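Local structure of NYN domain-containing protein (2QIP) at residues A[136-141]-A[154-159]. The protein is of unknown function in the cell but carries a NYN domain of the PIN-like kind and probably acts as an RNA nuclease. Numbering follows the deposited sequence.
Sequences VTVYGV and DNFVAI
OD2 of D154 takes the backbone N-H of V136 at 2.8 Å, meeting it on the anti side of the carboxylate, and also accepts NE2 of Q129 from helix 122-132. Returning the grip, V136 O receives N of N155 at 3.3 Å and a weak bond from N of D154. From there the two strands run parallel: V138 gives its N-H to N155 O and takes that of V157 on its own O, and G140 N follows to V157 O. The last bond, I159 N to G140 O, is 2.8 Å long and almost straight at hydrogen, yet the donor stands well above the carbonyl plane, 56° out of it, where the strand 155-158 has ended.

On the face shared by T137, Y139 and V157, the tyrosine and valine side chains lie side by side. CB of V157 sits 3.7 Å from the centroid of the Y139 ring, nearly on its normal, a CH-pi contact; CG1, anti to the backbone N (chi1 178°), reaches CE1 at 3.4 Å, while CG2 leans on CZ and on T137 CG2. F38 meets the Y139 ring edge-to-face, and T137 OG1 bonds to R111. On the other face the F156 ring reaches over the neighbouring strand from V138 to G140: CG1 of V138 comes in plane at its edge, and CZ rests 3.4 Å from G140 O. With no side chain on G140, CE1 of F156 comes within 3.6 Å of G140 N. On the Y139 side again, I159 turns toward the neighbouring strand, its CG1 against Y139 CB and its CG1 and CD1 against the G140 backbone.

Helix 147-152 links the two strands, making this a parallel beta-alpha-beta unit at one edge of the chain's six-stranded sheet, the alpha/beta core of a PIN-like NYN domain.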
loop_
_atom_site.group_PDB
_atom_site.type_symbol
_atom_site.label_atom_id
_atom_site.label_comp_id
_atom_site.label_asym_id
_atom_site.label_seq_id
_atom_site.Cartn_x
_atom_site.Cartn_y
_atom_site.Cartn_z
ATOM N N VAL A 136 11.048 -8.949 10.952
ATOM C CA VAL A 136 9.719 -9.194 10.425
ATOM C C VAL A 136 9.488 -10.689 10.324
ATOM O O VAL A 136 10.306 -11.425 9.712
ATOM C CB VAL A 136 9.512 -8.521 9.042
ATOM C CG1 VAL A 136 8.075 -8.733 8.554
ATOM C CG2 VAL A 136 9.838 -7.004 9.136
ATOM N N THR A 137 8.396 -11.137 10.943
ATOM C CA THR A 137 7.901 -12.508 10.736
ATOM C C THR A 137 6.647 -12.443 9.879
ATOM O O THR A 137 5.769 -11.611 10.132
ATOM C CB THR A 137 7.541 -13.186 12.073
ATOM O OG1 THR A 137 8.714 -13.280 12.892
ATOM C CG2 THR A 137 6.910 -14.582 11.870
ATOM N N VAL A 138 6.562 -13.327 8.883
ATOM C CA VAL A 138 5.370 -13.487 8.059
ATOM C C VAL A 138 4.722 -14.810 8.389
ATOM O O VAL A 138 5.424 -15.822 8.461
ATOM C CB VAL A 138 5.718 -13.416 6.551
ATOM C CG1 VAL A 138 4.532 -13.855 5.674
ATOM C CG2 VAL A 138 6.165 -11.996 6.179
ATOM N N TYR A 139 3.403 -14.785 8.610
ATOM C CA TYR A 139 2.595 -16.007 8.666
ATOM C C TYR A 139 1.785 -16.036 7.382
ATOM O O TYR A 139 1.113 -15.043 7.062
ATOM C CB TYR A 139 1.610 -15.977 9.843
ATOM C CG TYR A 139 2.199 -16.268 11.197
ATOM C CD1 TYR A 139 1.813 -17.415 11.912
ATOM C CD2 TYR A 139 3.105 -15.386 11.801
ATOM C CE1 TYR A 139 2.315 -17.685 13.177
ATOM C CE2 TYR A 139 3.621 -15.655 13.056
ATOM C CZ TYR A 139 3.236 -16.816 13.741
ATOM O OH TYR A 139 3.757 -17.078 14.989
ATOM N N GLY A 140 1.829 -17.163 6.670
ATOM C CA GLY A 140 1.087 -17.277 5.420
ATOM C C GLY A 140 0.818 -18.727 5.079
ATOM O O GLY A 140 1.548 -19.607 5.526
ATOM N N VAL A 141 -0.231 -18.971 4.285
ATOM C CA VAL A 141 -0.520 -20.317 3.774
ATOM C C VAL A 141 0.569 -20.621 2.727
ATOM O O VAL A 141 0.632 -19.935 1.714
ATOM C CB VAL A 141 -1.907 -20.349 3.131
ATOM C CG1 VAL A 141 -2.128 -21.675 2.415
ATOM C CG2 VAL A 141 -2.964 -20.134 4.201
ATOM N N ASP A 154 12.433 -12.086 7.973
ATOM C CA ASP A 154 13.407 -12.715 8.846
ATOM C C ASP A 154 13.024 -14.141 9.226
ATOM O O ASP A 154 13.889 -15.006 9.333
ATOM C CB ASP A 154 13.661 -11.842 10.070
ATOM C CG ASP A 154 14.231 -10.508 9.675
ATOM O OD1 ASP A 154 15.439 -10.454 9.348
ATOM O OD2 ASP A 154 13.467 -9.533 9.621
ATOM N N ASN A 155 11.732 -14.373 9.446
ATOM C CA ASN A 155 11.202 -15.697 9.775
ATOM C C ASN A 155 9.883 -15.846 9.073
ATOM O O ASN A 155 9.143 -14.880 8.915
ATOM C CB ASN A 155 10.973 -15.813 11.294
ATOM C CG ASN A 155 12.269 -15.756 12.081
ATOM O OD1 ASN A 155 12.864 -16.809 12.421
ATOM N ND2 ASN A 155 12.738 -14.542 12.367
ATOM N N PHE A 156 9.583 -17.079 8.682
ATOM C CA PHE A 156 8.313 -17.410 8.061
ATOM C C PHE A 156 7.674 -18.554 8.840
ATOM O O PHE A 156 8.343 -19.548 9.149
ATOM C CB PHE A 156 8.482 -17.821 6.592
ATOM C CG PHE A 156 7.204 -18.336 5.958
ATOM C CD1 PHE A 156 6.146 -17.469 5.700
ATOM C CD2 PHE A 156 7.050 -19.688 5.642
ATOM C CE1 PHE A 156 4.965 -17.932 5.138
ATOM C CE2 PHE A 156 5.841 -20.160 5.082
ATOM C CZ PHE A 156 4.815 -19.277 4.817
ATOM N N VAL A 157 6.395 -18.407 9.166
ATOM C CA VAL A 157 5.670 -19.469 9.857
ATOM C C VAL A 157 4.479 -19.875 8.991
ATOM O O VAL A 157 3.665 -19.024 8.582
ATOM C CB VAL A 157 5.169 -19.020 11.246
ATOM C CG1 VAL A 157 4.355 -20.159 11.915
ATOM C CG2 VAL A 157 6.338 -18.577 12.147
ATOM N N ALA A 158 4.381 -21.172 8.705
ATOM C CA ALA A 158 3.296 -21.665 7.863
ATOM C C ALA A 158 1.943 -21.587 8.538
ATOM O O ALA A 158 1.805 -22.008 9.678
ATOM C CB ALA A 158 3.560 -23.100 7.510
ATOM N N ILE A 159 0.937 -21.065 7.828
ATOM C CA ILE A 159 -0.456 -21.245 8.257
ATOM C C ILE A 159 -0.869 -22.583 7.669
ATOM O O ILE A 159 -1.072 -22.703 6.473
ATOM C CB ILE A 159 -1.377 -20.127 7.766
ATOM C CG1 ILE A 159 -0.944 -18.783 8.373
ATOM C CG2 ILE A 159 -2.872 -20.437 8.101
ATOM C CD1 ILE A 159 -1.762 -17.599 7.842
#